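Local structure of CglIIR protein (Corynebacterium glutamicum, 6F1S) at residues 48-57 against 90-98; 125-136 against 147-158. The protein probably drives DNA restriction as the helicase-like NTPase motor (H) subunit of the endonuclease CglI, represented here by its C-terminal domain alone. All coordinates share one frame; numbering follows the deposited sequence.

Contact 1 (48-57 against 90-98); sequences EDSTIGMRAI and LTARMVLRT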
loop_
_atom_site.group_PDB
_atom_site.type_symbol
_atom_site.label_atom_id
_atom_site.label_comp_id
_atom_site.label_asym_id
_atom_site.label_seq_id
_atom_site.Cartn_x
_atom_site.Cartn_y
_atom_site.Cartn_z
ATOM N N GLU A 48 -5.286 9.080 -9.012
ATOM C CA GLU A 48 -5.063 7.716 -8.555
ATOM C C GLU A 48 -3.672 7.180 -8.915
ATOM O O GLU A 48 -3.196 6.227 -8.305
ATOM C CB GLU A 48 -6.145 6.793 -9.125
ATOM C CG GLU A 48 -6.173 6.721 -10.637
ATOM C CD GLU A 48 -7.220 5.746 -11.154
ATOM O OE1 GLU A 48 -7.888 5.084 -10.323
ATOM O OE2 GLU A 48 -7.372 5.645 -12.391
ATOM N N ASP A 49 -3.024 7.791 -9.900
ATOM C CA ASP A 49 -1.706 7.346 -10.347
ATOM C C ASP A 49 -0.796 8.558 -10.472
ATOM O O ASP A 49 -0.939 9.359 -11.387
ATOM C CB ASP A 49 -1.804 6.599 -11.684
ATOM C CG ASP A 49 -0.517 5.870 -12.059
ATOM O OD1 ASP A 49 0.546 6.143 -11.462
ATOM O OD2 ASP A 49 -0.573 5.017 -12.970
ATOM N N SER A 50 0.143 8.690 -9.545
ATOM C CA SER A 50 0.961 9.891 -9.473
ATOM C C SER A 50 2.375 9.572 -9.039
ATOM O O SER A 50 2.679 8.441 -8.669
ATOM C CB SER A 50 0.345 10.896 -8.501
ATOM O OG SER A 50 0.434 10.440 -7.163
ATOM N N THR A 51 3.244 10.572 -9.086
ATOM C CA THR A 51 4.527 10.447 -8.412
ATOM C C THR A 51 4.466 11.295 -7.156
ATOM O O THR A 51 3.699 12.250 -7.079
ATOM C CB THR A 51 5.707 10.874 -9.296
ATOM O OG1 THR A 51 5.575 12.255 -9.650
ATOM C CG2 THR A 51 5.754 10.022 -10.555
ATOM N N ILE A 52 5.262 10.926 -6.163
ATOM C CA ILE A 52 5.207 11.578 -4.865
ATOM C C ILE A 52 6.577 11.493 -4.191
ATOM O O ILE A 52 7.296 10.507 -4.354
ATOM C CB ILE A 52 4.112 10.940 -3.982
ATOM C CG1 ILE A 52 3.937 11.706 -2.671
ATOM C CG2 ILE A 52 4.408 9.468 -3.744
ATOM C CD1 ILE A 52 2.843 11.152 -1.782
ATOM N N GLY A 53 6.945 12.544 -3.462
ATOM C CA GLY A 53 8.240 12.615 -2.806
ATOM C C GLY A 53 8.419 11.592 -1.698
ATOM O O GLY A 53 7.459 11.216 -1.026
HETATM N N MSE A 54 9.662 11.161 -1.501
HETATM C CA MSE A 54 10.007 10.106 -0.545
HETATM C C MSE A 54 9.491 10.347 0.862
HETATM O O MSE A 54 8.919 9.453 1.479
HETATM C CB MSE A 54 11.525 9.928 -0.488
HETATM C CG MSE A 54 12.125 9.415 -1.777
HETATM SE SE MSE A 54 11.293 7.743 -2.333
HETATM C CE MSE A 54 12.408 7.365 -3.884
ATOM N N ARG A 55 9.705 11.552 1.373
ATOM C CA ARG A 55 9.274 11.893 2.718
ATOM C C ARG A 55 7.757 11.768 2.887
ATOM O O ARG A 55 7.266 11.419 3.967
ATOM C CB ARG A 55 9.730 13.307 3.072
ATOM C CG ARG A 55 9.306 13.747 4.449
ATOM C CD ARG A 55 9.701 15.180 4.727
ATOM N NE ARG A 55 9.165 15.636 6.005
ATOM C CZ ARG A 55 9.347 16.856 6.496
ATOM N NH1 ARG A 55 10.056 17.748 5.816
ATOM N NH2 ARG A 55 8.818 17.182 7.666
ATOM N N ALA A 56 7.015 12.041 1.818
ATOM C CA ALA A 56 5.558 11.990 1.886
ATOM C C ALA A 56 5.080 10.544 1.909
ATOM O O ALA A 56 4.129 10.205 2.614
ATOM C CB ALA A 56 4.941 12.741 0.720
ATOM N N ILE A 57 5.745 9.703 1.125
ATOM C CA ILE A 57 5.542 8.261 1.167
ATOM C C ILE A 57 5.769 7.708 2.571
ATOM O O ILE A 57 4.930 6.969 3.097
ATOM C CB ILE A 57 6.489 7.534 0.189
ATOM C CG1 ILE A 57 5.947 7.605 -1.233
ATOM C CG2 ILE A 57 6.644 6.078 0.576
ATOM C CD1 ILE A 57 4.766 6.693 -1.477
ATOM N N LEU A 90 14.980 11.310 -7.460
ATOM C CA LEU A 90 14.125 10.139 -7.623
ATOM C C LEU A 90 12.849 10.244 -6.788
ATOM O O LEU A 90 12.890 10.577 -5.601
ATOM C CB LEU A 90 14.880 8.862 -7.259
ATOM C CG LEU A 90 14.089 7.572 -7.489
ATOM C CD1 LEU A 90 13.672 7.459 -8.952
ATOM C CD2 LEU A 90 14.893 6.355 -7.052
ATOM N N THR A 91 11.715 9.971 -7.424
ATOM C CA THR A 91 10.434 9.999 -6.737
ATOM C C THR A 91 9.806 8.608 -6.720
ATOM O O THR A 91 10.151 7.744 -7.528
ATOM C CB THR A 91 9.448 10.999 -7.395
ATOM O OG1 THR A 91 9.262 10.663 -8.776
ATOM C CG2 THR A 91 9.974 12.422 -7.294
ATOM N N ALA A 92 8.888 8.398 -5.786
ATOM C CA ALA A 92 8.132 7.160 -5.738
ATOM C C ALA A 92 6.860 7.304 -6.555
ATOM O O ALA A 92 6.343 8.408 -6.734
ATOM C CB ALA A 92 7.804 6.780 -4.297
ATOM N N ARG A 93 6.374 6.181 -7.067
ATOM C CA ARG A 93 5.090 6.136 -7.749
ATOM C C ARG A 93 4.037 5.587 -6.789
ATOM O O ARG A 93 4.274 4.600 -6.089
ATOM C CB ARG A 93 5.180 5.280 -9.014
ATOM C CG ARG A 93 3.922 5.263 -9.869
ATOM C CD ARG A 93 4.156 4.456 -11.131
ATOM N NE ARG A 93 2.972 4.371 -11.979
ATOM C CZ ARG A 93 2.867 3.573 -13.039
ATOM N NH1 ARG A 93 3.876 2.782 -13.384
ATOM N NH2 ARG A 93 1.748 3.564 -13.753
HETATM N N MSE A 94 2.884 6.243 -6.739
HETATM C CA MSE A 94 1.819 5.810 -5.845
HETATM C C MSE A 94 0.502 5.633 -6.592
HETATM O O MSE A 94 0.047 6.530 -7.312
HETATM C CB MSE A 94 1.636 6.792 -4.683
HETATM C CG MSE A 94 0.615 6.302 -3.661
HETATM SE SE MSE A 94 0.623 7.259 -1.950
HETATM C CE MSE A 94 -0.345 8.867 -2.484
ATOM N N VAL A 95 -0.095 4.459 -6.409
ATOM C CA VAL A 95 -1.359 4.122 -7.036
ATOM C C VAL A 95 -2.411 3.875 -5.956
ATOM O O VAL A 95 -2.215 3.053 -5.061
ATOM C CB VAL A 95 -1.222 2.883 -7.953
ATOM C CG1 VAL A 95 -2.566 2.479 -8.534
ATOM C CG2 VAL A 95 -0.210 3.158 -9.064
ATOM N N LEU A 96 -3.511 4.618 -6.037
ATOM C CA LEU A 96 -4.614 4.500 -5.092
ATOM C C LEU A 96 -5.835 3.944 -5.800
ATOM O O LEU A 96 -6.324 4.551 -6.751
ATOM C CB LEU A 96 -4.961 5.858 -4.468
ATOM C CG LEU A 96 -3.853 6.692 -3.823
ATOM C CD1 LEU A 96 -4.410 8.022 -3.311
ATOM C CD2 LEU A 96 -3.178 5.927 -2.702
ATOM N N ARG A 97 -6.319 2.792 -5.345
ATOM C CA ARG A 97 -7.541 2.200 -5.887
ATOM C C ARG A 97 -8.612 2.133 -4.811
ATOM O O ARG A 97 -8.343 1.729 -3.676
ATOM C CB ARG A 97 -7.283 0.790 -6.428
ATOM C CG ARG A 97 -6.133 0.676 -7.399
ATOM C CD ARG A 97 -6.456 1.291 -8.739
ATOM N NE ARG A 97 -5.403 0.972 -9.693
ATOM C CZ ARG A 97 -5.092 1.719 -10.742
ATOM N NH1 ARG A 97 -5.754 2.844 -10.976
ATOM N NH2 ARG A 97 -4.110 1.348 -11.549
ATOM N N THR A 98 -9.832 2.506 -5.170
ATOM C CA THR A 98 -10.938 2.399 -4.234
ATOM C C THR A 98 -11.981 1.406 -4.743
ATOM O O THR A 98 -11.860 0.880 -5.855
ATOM C CB THR A 98 -11.577 3.773 -3.984
ATOM O OG1 THR A 98 -12.086 4.294 -5.216
ATOM C CG2 THR A 98 -10.537 4.733 -3.413
HETATM O O HOH W 1 -3.320 3.811 -13.769
HETATM O O HOH W 2 -1.655 8.763 -6.583
HETATM O O HOH W 3 11.372 12.151 -3.254
#
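Asp49 and Arg93 form a side-on, two-nitrogen salt bridge on one face of an antiparallel strand pair. Arg93 NE donates to Asp49 OD1 at 3.0 Å and Arg93 NH2 to Asp49 OD2 at 2.8 Å, each on a syn lone pair. Both bonds are nearly straight, and the two planes, 11° apart, are almost coplanar. Arg93 reaches its partner with CG anti to the backbone N (chi1 -175°) and the chain extended to NE; its NH1 turns to Glu121. At the end of the strand pair Glu48 OE1 meets Arg97 NH1 at 3.2 Å in a looser bridge, the carboxylate almost perpendicular to the guanidinium, whose NH2 is held by Asp114.

Backbone pairing joins Ser50 with Met94 and Ile52 with Ala92 in both directions, and Leu96 N adds a 2.8 Å bond to Glu48 O.

The opposite face is mostly apolar. Ile52 CG2 lies against Met94 CB, and Ile57 CG1, from helix 54-61, sits 3.7 Å from the small Ala92 CB. Met54, like Met94 a selenomethionine, bends at chi2 to bring CE to Leu90 CG. Ser50 OG bonds Tyr42 OH and, through a water, Met94 O.

The coplanar ion pair thus gives the Asp49/Arg93 face direction; the Ile52/Ala92/Met94 face relies mainly on nondirectional contacts.

Contact 2 (125-136 against 147-158); sequences PLLILYRIEGVN and WSSDPIWVPNIK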
loop_
_atom_site.group_PDB
_atom_site.type_symbol
_atom_site.label_atom_id
_atom_site.label_comp_id
_atom_site.label_asym_id
_atom_site.label_seq_id
_atom_site.Cartn_x
_atom_site.Cartn_y
_atom_site.Cartn_z
ATOM N N PRO A 125 10.347 3.357 -7.163
ATOM C CA PRO A 125 9.792 2.613 -6.029
ATOM C C PRO A 125 8.277 2.760 -6.063
ATOM O O PRO A 125 7.790 3.874 -6.251
ATOM C CB PRO A 125 10.403 3.307 -4.812
ATOM C CG PRO A 125 11.646 3.944 -5.327
ATOM C CD PRO A 125 11.360 4.339 -6.743
ATOM N N LEU A 126 7.551 1.659 -5.919
ATOM C CA LEU A 126 6.119 1.664 -6.166
ATOM C C LEU A 126 5.309 1.330 -4.914
ATOM O O LEU A 126 5.565 0.328 -4.248
ATOM C CB LEU A 126 5.782 0.673 -7.288
ATOM C CG LEU A 126 4.310 0.550 -7.676
ATOM C CD1 LEU A 126 3.781 1.873 -8.205
ATOM C CD2 LEU A 126 4.106 -0.557 -8.701
ATOM N N LEU A 127 4.338 2.184 -4.599
ATOM C CA LEU A 127 3.367 1.902 -3.541
ATOM C C LEU A 127 1.959 1.853 -4.125
ATOM O O LEU A 127 1.472 2.832 -4.695
ATOM C CB LEU A 127 3.437 2.952 -2.425
ATOM C CG LEU A 127 2.375 2.876 -1.313
ATOM C CD1 LEU A 127 2.554 1.636 -0.444
ATOM C CD2 LEU A 127 2.348 4.139 -0.444
ATOM N N ILE A 128 1.314 0.702 -3.995
ATOM C CA ILE A 128 -0.070 0.553 -4.417
ATOM C C ILE A 128 -0.950 0.403 -3.182
ATOM O O ILE A 128 -0.717 -0.478 -2.355
ATOM C CB ILE A 128 -0.254 -0.666 -5.349
ATOM C CG1 ILE A 128 0.668 -0.551 -6.571
ATOM C CG2 ILE A 128 -1.704 -0.807 -5.767
ATOM C CD1 ILE A 128 0.527 -1.706 -7.570
ATOM N N LEU A 129 -1.949 1.268 -3.048
ATOM C CA LEU A 129 -2.865 1.198 -1.913
ATOM C C LEU A 129 -4.274 0.817 -2.372
ATOM O O LEU A 129 -4.850 1.458 -3.250
ATOM C CB LEU A 129 -2.883 2.528 -1.150
ATOM C CG LEU A 129 -1.624 2.826 -0.325
ATOM C CD1 LEU A 129 -1.538 4.291 0.101
ATOM C CD2 LEU A 129 -1.555 1.929 0.887
ATOM N N TYR A 130 -4.809 -0.247 -1.782
ATOM C CA TYR A 130 -6.156 -0.716 -2.089
ATOM C C TYR A 130 -7.108 -0.394 -0.946
ATOM O O TYR A 130 -6.869 -0.800 0.196
ATOM C CB TYR A 130 -6.171 -2.226 -2.350
ATOM C CG TYR A 130 -5.974 -2.641 -3.793
ATOM C CD1 TYR A 130 -5.215 -1.873 -4.660
ATOM C CD2 TYR A 130 -6.549 -3.810 -4.285
ATOM C CE1 TYR A 130 -5.026 -2.255 -5.976
ATOM C CE2 TYR A 130 -6.372 -4.194 -5.600
ATOM C CZ TYR A 130 -5.609 -3.410 -6.442
ATOM O OH TYR A 130 -5.416 -3.772 -7.756
ATOM N N ARG A 131 -8.181 0.330 -1.253
ATOM C CA ARG A 131 -9.198 0.642 -0.254
ATOM C C ARG A 131 -10.316 -0.388 -0.315
ATOM O O ARG A 131 -10.991 -0.523 -1.327
ATOM C CB ARG A 131 -9.759 2.052 -0.460
ATOM C CG ARG A 131 -10.588 2.593 0.707
ATOM C CD ARG A 131 -11.231 3.927 0.347
ATOM N NE ARG A 131 -11.896 4.555 1.484
ATOM C CZ ARG A 131 -13.155 4.315 1.838
ATOM N NH1 ARG A 131 -13.886 3.449 1.145
ATOM N NH2 ARG A 131 -13.682 4.935 2.886
ATOM N N ILE A 132 -10.500 -1.120 0.777
ATOM C CA ILE A 132 -11.511 -2.170 0.836
ATOM C C ILE A 132 -12.548 -1.856 1.900
ATOM O O ILE A 132 -12.207 -1.645 3.064
ATOM C CB ILE A 132 -10.884 -3.540 1.131
ATOM C CG1 ILE A 132 -9.873 -3.900 0.047
ATOM C CG2 ILE A 132 -11.963 -4.613 1.246
ATOM C CD1 ILE A 132 -9.079 -5.150 0.343
ATOM N N GLU A 133 -13.813 -1.837 1.490
ATOM C CA GLU A 133 -14.913 -1.487 2.378
ATOM C C GLU A 133 -16.119 -2.394 2.139
ATOM O O GLU A 133 -16.394 -2.779 1.009
ATOM C CB GLU A 133 -15.302 -0.021 2.174
ATOM C CG GLU A 133 -16.352 0.500 3.130
ATOM C CD GLU A 133 -17.063 1.729 2.594
ATOM O OE1 GLU A 133 -16.416 2.784 2.439
ATOM O OE2 GLU A 133 -18.276 1.635 2.317
ATOM N N GLY A 134 -16.830 -2.736 3.210
ATOM C CA GLY A 134 -18.071 -3.487 3.107
ATOM C C GLY A 134 -17.880 -4.958 2.796
ATOM O O GLY A 134 -18.660 -5.553 2.057
ATOM N N VAL A 135 -16.843 -5.545 3.382
ATOM C CA VAL A 135 -16.464 -6.929 3.129
ATOM C C VAL A 135 -16.461 -7.726 4.437
ATOM O O VAL A 135 -16.777 -8.922 4.460
ATOM C CB VAL A 135 -15.071 -6.987 2.443
ATOM C CG1 VAL A 135 -14.310 -8.239 2.811
ATOM C CG2 VAL A 135 -15.213 -6.856 0.935
ATOM N N ASN A 136 -16.130 -7.041 5.527
ATOM C CA ASN A 136 -15.960 -7.672 6.833
ATOM C C ASN A 136 -17.216 -8.353 7.370
ATOM O O ASN A 136 -17.145 -9.474 7.872
ATOM C CB ASN A 136 -15.467 -6.637 7.851
ATOM C CG ASN A 136 -13.965 -6.433 7.791
ATOM O OD1 ASN A 136 -13.283 -7.003 6.940
ATOM N ND2 ASN A 136 -13.442 -5.619 8.700
ATOM N N TRP A 147 -10.555 -8.048 7.659
ATOM C CA TRP A 147 -9.522 -7.029 7.779
ATOM C C TRP A 147 -9.671 -6.359 9.143
ATOM O O TRP A 147 -10.731 -6.434 9.752
ATOM C CB TRP A 147 -9.620 -6.004 6.646
ATOM C CG TRP A 147 -9.510 -6.604 5.265
ATOM C CD1 TRP A 147 -10.542 -6.939 4.436
ATOM C CD2 TRP A 147 -8.305 -6.939 4.556
ATOM N NE1 TRP A 147 -10.057 -7.461 3.259
ATOM C CE2 TRP A 147 -8.686 -7.471 3.307
ATOM C CE3 TRP A 147 -6.940 -6.840 4.855
ATOM C CZ2 TRP A 147 -7.756 -7.900 2.357
ATOM C CZ3 TRP A 147 -6.017 -7.269 3.911
ATOM C CH2 TRP A 147 -6.430 -7.789 2.677
ATOM N N SER A 148 -8.614 -5.708 9.618
ATOM C CA SER A 148 -8.600 -5.165 10.974
ATOM C C SER A 148 -9.551 -3.986 11.134
ATOM O O SER A 148 -9.881 -3.600 12.251
ATOM C CB SER A 148 -7.181 -4.747 11.374
ATOM O OG SER A 148 -6.685 -3.728 10.522
ATOM N N SER A 149 -9.990 -3.414 10.019
ATOM C CA SER A 149 -10.947 -2.318 10.070
ATOM C C SER A 149 -11.760 -2.209 8.788
ATOM O O SER A 149 -11.383 -2.738 7.741
ATOM C CB SER A 149 -10.239 -0.988 10.345
ATOM O OG SER A 149 -9.414 -0.607 9.261
ATOM N N ASP A 150 -12.889 -1.522 8.900
ATOM C CA ASP A 150 -13.746 -1.222 7.772
ATOM C C ASP A 150 -14.039 0.275 7.803
ATOM O O ASP A 150 -14.709 0.756 8.713
ATOM C CB ASP A 150 -15.039 -2.045 7.830
ATOM C CG ASP A 150 -15.941 -1.810 6.625
ATOM O OD1 ASP A 150 -15.418 -1.577 5.521
ATOM O OD2 ASP A 150 -17.177 -1.856 6.777
ATOM N N PRO A 151 -13.522 1.028 6.818
ATOM C CA PRO A 151 -12.728 0.546 5.685
ATOM C C PRO A 151 -11.277 0.273 6.056
ATOM O O PRO A 151 -10.819 0.703 7.114
ATOM C CB PRO A 151 -12.811 1.703 4.695
ATOM C CG PRO A 151 -12.846 2.907 5.584
ATOM C CD PRO A 151 -13.651 2.498 6.802
ATOM N N ILE A 152 -10.570 -0.438 5.184
ATOM C CA ILE A 152 -9.146 -0.680 5.356
ATOM C C ILE A 152 -8.411 -0.189 4.111
ATOM O O ILE A 152 -8.990 -0.118 3.025
ATOM C CB ILE A 152 -8.847 -2.188 5.599
ATOM C CG1 ILE A 152 -7.414 -2.401 6.099
ATOM C CG2 ILE A 152 -9.098 -3.011 4.335
ATOM C CD1 ILE A 152 -7.149 -1.871 7.478
ATOM N N TRP A 153 -7.148 0.183 4.276
ATOM C CA TRP A 153 -6.250 0.388 3.148
ATOM C C TRP A 153 -5.176 -0.687 3.221
ATOM O O TRP A 153 -4.588 -0.901 4.283
ATOM C CB TRP A 153 -5.609 1.775 3.175
ATOM C CG TRP A 153 -6.487 2.896 2.729
ATOM C CD1 TRP A 153 -7.265 3.688 3.519
ATOM C CD2 TRP A 153 -6.660 3.379 1.387
ATOM N NE1 TRP A 153 -7.919 4.624 2.758
ATOM C CE2 TRP A 153 -7.565 4.458 1.446
ATOM C CE3 TRP A 153 -6.145 2.997 0.143
ATOM C CZ2 TRP A 153 -7.963 5.166 0.310
ATOM C CZ3 TRP A 153 -6.542 3.700 -0.985
ATOM C CH2 TRP A 153 -7.442 4.772 -0.892
ATOM N N VAL A 154 -4.931 -1.372 2.110
ATOM C CA VAL A 154 -3.907 -2.411 2.079
ATOM C C VAL A 154 -2.730 -1.980 1.198
ATOM O O VAL A 154 -2.913 -1.648 0.028
ATOM C CB VAL A 154 -4.477 -3.748 1.570
ATOM C CG1 VAL A 154 -3.458 -4.854 1.750
ATOM C CG2 VAL A 154 -5.772 -4.088 2.298
ATOM N N PRO A 155 -1.520 -1.964 1.767
ATOM C CA PRO A 155 -0.336 -1.526 1.023
ATOM C C PRO A 155 0.380 -2.650 0.269
ATOM O O PRO A 155 0.510 -3.762 0.768
ATOM C CB PRO A 155 0.563 -0.965 2.126
ATOM C CG PRO A 155 0.246 -1.838 3.305
ATOM C CD PRO A 155 -1.228 -2.166 3.199
ATOM N N ASN A 156 0.836 -2.339 -0.935
ATOM C CA ASN A 156 1.659 -3.244 -1.721
ATOM C C ASN A 156 2.876 -2.472 -2.193
ATOM O O ASN A 156 2.744 -1.458 -2.865
ATOM C CB ASN A 156 0.876 -3.815 -2.910
ATOM C CG ASN A 156 1.748 -4.626 -3.857
ATOM O OD1 ASN A 156 1.748 -5.857 -3.816
ATOM N ND2 ASN A 156 2.492 -3.940 -4.720
ATOM N N ILE A 157 4.060 -2.939 -1.822
ATOM C CA ILE A 157 5.286 -2.230 -2.154
ATOM C C ILE A 157 6.141 -3.034 -3.119
ATOM O O ILE A 157 6.065 -4.262 -3.165
ATOM C CB ILE A 157 6.117 -1.913 -0.894
ATOM C CG1 ILE A 157 6.489 -3.210 -0.176
ATOM C CG2 ILE A 157 5.345 -0.982 0.038
ATOM C CD1 ILE A 157 7.303 -3.012 1.078
ATOM N N LYS A 158 6.949 -2.324 -3.896
ATOM C CA LYS A 158 7.844 -2.949 -4.854
ATOM C C LYS A 158 9.030 -2.028 -5.100
ATOM O O LYS A 158 8.857 -0.882 -5.511
ATOM C CB LYS A 158 7.106 -3.253 -6.159
ATOM C CG LYS A 158 7.961 -3.884 -7.248
ATOM C CD LYS A 158 7.095 -4.245 -8.453
ATOM C CE LYS A 158 7.904 -4.908 -9.550
ATOM N NZ LYS A 158 8.777 -3.931 -10.249
HETATM O O HOH W 4 -12.410 -3.794 5.141
HETATM O O HOH W 5 -14.853 -4.560 4.932
#
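The six-membered ring of Trp153 carries Arg131 CB on one face, a CH-pi contact with CB 3.5 Å from the ring centroid and only 5° off its normal, while the carbonyl carbon of Leu129 lies at the ring's edge. With chi1 at -167°, the Arg131 chain turns away from its own N and runs straight, laying CB, CG and CD across the indole. Its guanidinium stands 81° to the ring and does not stack on it; Pro151 CB lies over one guanidinium face, and Glu133 OE1 forms a salt bridge to Arg131 NH1 at 2.9 Å, at the guanidinium's edge. Over one face of Trp147, toward the rim, lie Ile152 CG2 and Val154 CG2, and Ile132 CD1 comes obliquely to within 3.7 Å of Trp147 CZ2; Trp147 NE1 donates to Val102 O. The Asn136 amide offers both acceptor and donor: OD1, at the indole's edge, takes Trp147 N at 3.0 Å, and ND2 bonds Trp147 O weakly.

Beyond the strand ends, Asp150 OD1 accepts from Gly134 N at 2.9 Å, next to the cis peptide before Pro151. Eight backbone bonds, from Leu126-Lys158 to Ile132-Ile152, pair the antiparallel strands.

Strand 126-132 also neighbours 92-100, and 152-158 neighbours 21-23, where Asn156 ND2 bonds Asn21. Helix 32-46 packs Leu39 on Leu129 and Trp153, and its Asp36 binds Arg131 NE and Trp153 NE1; flanking helix 112-120, Ser111 N bonds Tyr130 OH and Glu121 O bonds Lys158 NZ.

How the contacts relate
Contacts 1 and 2 are two antiparallel pairings of one mixed five-stranded sheet, their centres about 15 Å apart and separated by the parallel pairing of 92-100 with 126-132. There, probable hydrogen bonds join Val95 O to Leu129 N (2.7 Å) and Arg97 O to Arg131 N (2.8 Å), and Arg97 CG packs 3.4 Å from Tyr130 CE1. Contact 1 holds the edge strand 49-52, whereas contact 2 lies deeper in the fold. Helix 32-46 spans both on one face, with Tyr42 over contact 1. Between nearest atoms, ethanediol lies about 3 Å from the Tyr130 side chain and formic acid about 4 Å from that of Arg131, both probably crystallisation additives.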